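Side-chain contacts in CrtC domain-containing protein (Fusarium vanettenii 77-13-4, PDB 7A0Q), which probably hydrates the prenylated isoflavonoid phytoalexin kievitone, acting as a lyase-class hydratase by which the fungus would detoxify this plant defence compound: residues I125-S129 with E130-S134; L224-P227 with S228-Y231. One frame throughout, in Å; residues are numbered along the deposited sequence. Where two conformers were deposited one is given.

Overall arrangement
Both contacts lie in links between consecutive antiparallel strands, and they come in series along the chain. Contact 1 joins strand 123-127 to strand 136-142 within the CrtC N-terminal lipocalin region. Contact 2 joins strand 218-225 to strand 232-240, the first two strands of the closed eight-stranded barrel that belongs to the lipocalin-like domain. Their centres are 26 Å apart and their nearest atoms about 15 Å apart, so they do not touch. Contact 1 is at the surface, whereas contact 2 is partly buried. One strand reversal in each of the two calycin-family regions is thus built round a type I turn and fixed by short-range polar bonds.

Contact 1. Residues I125-S129 with E130-S134; sequences IKSES and EDNLS
Ser-129 and Asn-132 are the two ends of a type I beta turn that takes the chain out of strand 123-127 toward strand 136-142. The turn is closed by Asn-132 N, which donates to Ser-129 O at 3.2 Å. Side chains add to this closure. The CB of Asn-132 points away from the strand, but its amide curls back, bringing OD1 to 2.8 Å from Ser-127 OG, while ND2 bonds to the carbonyl of Ser-48. Ser-127 OG also accepts from Ser-129 N at 3.1 Å, an ST turn; with its hydroxyl anti to its own N (chi1 164°), it lies between Ser-129 N, which it accepts from, and Asn-132 OD1. Glu-130 takes part mainly through its backbone and CB, and its extended chain leads away from the strand. Ser-129 OG bonds to Lys-135 O, with Asp-131 OD1 3.1 Å away. That carboxylate organises the exit from the turn. Its OD1 receives Leu-133 N and Ser-134 N, each at 2.9 Å and from the same face, an Asx turn and an Asx motif. Both carboxylate oxygens are engaged, because Ser-134 OG donates to the syn lone pair of Asp-131 OD2 at 2.6 Å.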
loop_
_atom_site.group_PDB
_atom_site.type_symbol
_atom_site.label_atom_id
_atom_site.label_comp_id
_atom_site.label_asym_id
_atom_site.label_seq_id
_atom_site.Cartn_x
_atom_site.Cartn_y
_atom_site.Cartn_z
ATOM N N ILE A 125 -3.048 -6.802 -12.292
ATOM C CA ILE A 125 -4.051 -6.928 -11.238
ATOM C C ILE A 125 -5.403 -7.063 -11.918
ATOM O O ILE A 125 -5.705 -6.327 -12.863
ATOM C CB ILE A 125 -4.021 -5.724 -10.272
ATOM C CG1 ILE A 125 -2.690 -5.693 -9.502
ATOM C CG2 ILE A 125 -5.208 -5.772 -9.306
ATOM C CD1 ILE A 125 -2.462 -4.415 -8.696
ATOM N N LYS A 126 -6.197 -8.039 -11.494
ATOM C CA LYS A 126 -7.494 -8.191 -12.132
ATOM C C LYS A 126 -8.519 -8.670 -11.121
ATOM O O LYS A 126 -8.190 -9.333 -10.133
ATOM C CB LYS A 126 -7.431 -9.170 -13.315
ATOM C CG LYS A 126 -7.067 -10.589 -12.926
ATOM C CD LYS A 126 -6.937 -11.507 -14.163
ATOM C CE LYS A 126 -8.257 -11.628 -14.919
ATOM N NZ LYS A 126 -8.217 -12.722 -15.949
ATOM N N SER A 127 -9.775 -8.360 -11.400
ATOM C CA SER A 127 -10.848 -8.888 -10.584
ATOM C C SER A 127 -11.291 -10.236 -11.137
ATOM O O SER A 127 -11.370 -10.430 -12.355
ATOM C CB SER A 127 -12.027 -7.926 -10.540
ATOM O OG SER A 127 -13.181 -8.597 -10.071
ATOM N N GLU A 128 -11.571 -11.165 -10.224
ATOM C CA GLU A 128 -12.141 -12.470 -10.542
ATOM C C GLU A 128 -13.523 -12.610 -9.917
ATOM O O GLU A 128 -13.954 -13.714 -9.582
ATOM C CB GLU A 128 -11.232 -13.602 -10.064
ATOM C CG GLU A 128 -9.776 -13.525 -10.515
ATOM C CD GLU A 128 -9.570 -13.978 -11.948
ATOM O OE1 GLU A 128 -10.576 -14.085 -12.687
ATOM O OE2 GLU A 128 -8.400 -14.231 -12.337
ATOM N N SER A 129 -14.217 -11.491 -9.721
ATOM C CA SER A 129 -15.510 -11.493 -9.055
ATOM C C SER A 129 -16.357 -10.368 -9.628
ATOM O O SER A 129 -15.840 -9.309 -9.986
ATOM C CB SER A 129 -15.362 -11.312 -7.542
ATOM O OG SER A 129 -14.565 -10.161 -7.253
ATOM N N GLU A 130 -17.671 -10.603 -9.704
ATOM C CA GLU A 130 -18.565 -9.583 -10.245
ATOM C C GLU A 130 -18.599 -8.339 -9.360
ATOM O O GLU A 130 -18.773 -7.225 -9.868
ATOM C CB GLU A 130 -19.973 -10.156 -10.438
ATOM C CG GLU A 130 -20.046 -11.206 -11.555
ATOM C CD GLU A 130 -21.462 -11.475 -12.051
ATOM O OE1 GLU A 130 -21.598 -12.011 -13.172
ATOM O OE2 GLU A 130 -22.432 -11.166 -11.327
ATOM N N ASP A 131 -18.399 -8.496 -8.052
ATOM C CA ASP A 131 -18.409 -7.361 -7.130
ATOM C C ASP A 131 -17.047 -6.688 -6.986
ATOM O O ASP A 131 -16.951 -5.676 -6.281
ATOM C CB ASP A 131 -18.926 -7.795 -5.745
ATOM C CG ASP A 131 -18.033 -8.820 -5.060
ATOM O OD1 ASP A 131 -16.936 -9.119 -5.573
ATOM O OD2 ASP A 131 -18.436 -9.333 -3.993
ATOM N N ASN A 132 -16.004 -7.204 -7.642
ATOM C CA ASN A 132 -14.650 -6.628 -7.592
ATOM C C ASN A 132 -14.116 -6.542 -6.162
ATOM O O ASN A 132 -13.287 -5.680 -5.851
ATOM C CB ASN A 132 -14.599 -5.251 -8.276
ATOM C CG ASN A 132 -15.050 -5.311 -9.741
ATOM O OD1 ASN A 132 -14.741 -6.270 -10.457
ATOM N ND2 ASN A 132 -15.787 -4.299 -10.184
ATOM N N LEU A 133 -14.551 -7.458 -5.291
ATOM C CA LEU A 133 -14.154 -7.457 -3.888
ATOM C C LEU A 133 -13.937 -8.876 -3.370
ATOM O O LEU A 133 -12.994 -9.126 -2.615
ATOM C CB LEU A 133 -15.221 -6.766 -3.034
ATOM C CG LEU A 133 -15.362 -5.251 -3.216
ATOM C CD1 LEU A 133 -16.601 -4.794 -2.456
ATOM C CD2 LEU A 133 -14.107 -4.534 -2.730
ATOM N N SER A 134 -14.818 -9.802 -3.757
ATOM C CA SER A 134 -14.768 -11.164 -3.233
ATOM C C SER A 134 -13.600 -11.962 -3.788
ATOM O O SER A 134 -13.152 -12.916 -3.138
ATOM C CB SER A 134 -16.077 -11.894 -3.536
ATOM O OG SER A 134 -17.148 -11.308 -2.827
#

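Contact 2. Residues L224-P227 with S228-Y231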
loop_
_atom_site.group_PDB
_atom_site.type_symbol
_atom_site.label_atom_id
_atom_site.label_comp_id
_atom_site.label_asym_id
_atom_site.label_seq_id
_atom_site.Cartn_x
_atom_site.Cartn_y
_atom_site.Cartn_z
ATOM N N LEU A 224 -0.139 0.984 8.526
ATOM C CA LEU A 224 0.251 0.392 9.804
ATOM C C LEU A 224 -0.785 -0.591 10.338
ATOM O O LEU A 224 -1.995 -0.335 10.291
ATOM C CB LEU A 224 0.511 1.474 10.861
ATOM C CG LEU A 224 1.475 2.588 10.441
ATOM C CD1 LEU A 224 1.605 3.622 11.562
ATOM C CD2 LEU A 224 2.854 2.033 10.010
ATOM N N HIS A 225 -0.284 -1.693 10.897
ATOM C CA HIS A 225 -1.084 -2.710 11.576
ATOM C C HIS A 225 -0.610 -2.845 13.018
ATOM O O HIS A 225 0.597 -2.837 13.278
ATOM C CB HIS A 225 -0.967 -4.075 10.886
ATOM C CG HIS A 225 -1.314 -4.039 9.432
ATOM N ND1 HIS A 225 -2.540 -4.438 8.949
ATOM C CD2 HIS A 225 -0.614 -3.590 8.364
ATOM C CE1 HIS A 225 -2.572 -4.267 7.636
ATOM N NE2 HIS A 225 -1.417 -3.740 7.260
ATOM N N ILE A 226 -1.562 -2.953 13.943
ATOM C CA ILE A 226 -1.261 -3.175 15.360
ATOM C C ILE A 226 -1.954 -4.470 15.773
ATOM O O ILE A 226 -3.141 -4.455 16.133
ATOM C CB ILE A 226 -1.700 -1.985 16.230
ATOM C CG1 ILE A 226 -1.009 -0.709 15.744
ATOM C CG2 ILE A 226 -1.367 -2.248 17.712
ATOM C CD1 ILE A 226 -1.526 0.572 16.398
ATOM N N PRO A 227 -1.256 -5.608 15.710
ATOM C CA PRO A 227 -1.924 -6.918 15.845
ATOM C C PRO A 227 -2.773 -7.110 17.094
ATOM O O PRO A 227 -3.728 -7.898 17.051
ATOM C CB PRO A 227 -0.747 -7.902 15.818
ATOM C CG PRO A 227 0.280 -7.218 14.960
ATOM C CD PRO A 227 0.128 -5.733 15.218
ATOM N N SER A 228 -2.485 -6.431 18.196
ATOM C CA SER A 228 -3.376 -6.645 19.336
ATOM C C SER A 228 -4.741 -5.965 19.183
ATOM O O SER A 228 -5.583 -6.097 20.081
ATOM C CB SER A 228 -2.700 -6.166 20.619
ATOM O OG SER A 228 -2.361 -4.789 20.537
ATOM N N THR A 229 -4.990 -5.253 18.084
ATOM C CA THR A 229 -6.131 -4.353 17.977
ATOM C C THR A 229 -6.740 -4.444 16.588
ATOM O O THR A 229 -6.198 -5.083 15.688
ATOM C CB THR A 229 -5.737 -2.891 18.221
ATOM O OG1 THR A 229 -4.985 -2.418 17.092
ATOM C CG2 THR A 229 -4.899 -2.732 19.502
ATOM N N GLU A 230 -7.858 -3.739 16.415
ATOM C CA GLU A 230 -8.490 -3.582 15.112
ATOM C C GLU A 230 -8.061 -2.300 14.399
ATOM O O GLU A 230 -8.644 -1.960 13.366
ATOM C CB GLU A 230 -10.007 -3.598 15.258
ATOM C CG GLU A 230 -10.545 -4.941 15.707
ATOM C CD GLU A 230 -12.048 -5.017 15.614
ATOM O OE1 GLU A 230 -12.674 -5.555 16.553
ATOM O OE2 GLU A 230 -12.604 -4.538 14.599
ATOM N N TYR A 231 -7.056 -1.595 14.913
ATOM C CA TYR A 231 -6.633 -0.338 14.305
ATOM C C TYR A 231 -5.873 -0.573 13.004
ATOM O O TYR A 231 -4.890 -1.319 12.966
ATOM C CB TYR A 231 -5.740 0.434 15.279
ATOM C CG TYR A 231 -6.459 1.007 16.476
ATOM C CD1 TYR A 231 -7.565 1.839 16.319
ATOM C CD2 TYR A 231 -6.030 0.721 17.769
ATOM C CE1 TYR A 231 -8.225 2.378 17.418
ATOM C CE2 TYR A 231 -6.688 1.256 18.874
ATOM C CZ TYR A 231 -7.778 2.086 18.688
ATOM O OH TYR A 231 -8.434 2.625 19.785
HETATM O O HOH W 1 -4.451 -3.852 13.495
#
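Ile-226 and Thr-229 face each other across the type I beta turn that closes the hairpin between strands 218-225 and 232-240 of the lipocalin-like barrel. Ile-226 O is gripped twice by the same residue. Thr-229 N donates to it at 2.8 Å, and Thr-229 OG1 reaches it at 2.9 Å in the carbonyl plane, on a lone pair. The hydroxyl can do this because it sits between its own backbone N and carbonyl carbon (chi1 72°), which turns it back toward Ile-226 O. In the same position OG1 accepts from Tyr-231 N at 3.1 Å, an ST turn with a nearly straight N-H...O angle of 160°. One hydroxyl therefore ties the start of the turn to the residue that leads into the next strand.

The two beta-branched side chains lie at a slant to each other. Ile-226 CB is 3.4 Å from Thr-229 OG1, and the methyls Ile-226 CG2 and Thr-229 CG2 meet at 4.0 Å. The CG1 branch of Ile-226 carries CD1 to 4.4 Å from Tyr-231 CB, and the side chain also packs on Phe-324, Val-328 and Val-333 of strands 317-328 and 331-343. The CB of Tyr-231 faces the turn, but its ring leads away from Ile-226 and stands edge-to-face with Phe-294. Ser-228, at the exposed crest, places OG near Ile-226 CG2.

Inside the mouth of the hairpin a water bridges the backbone: it accepts from Ile-226 N at 3.1 Å and lies 2.6 Å from Tyr-231 O.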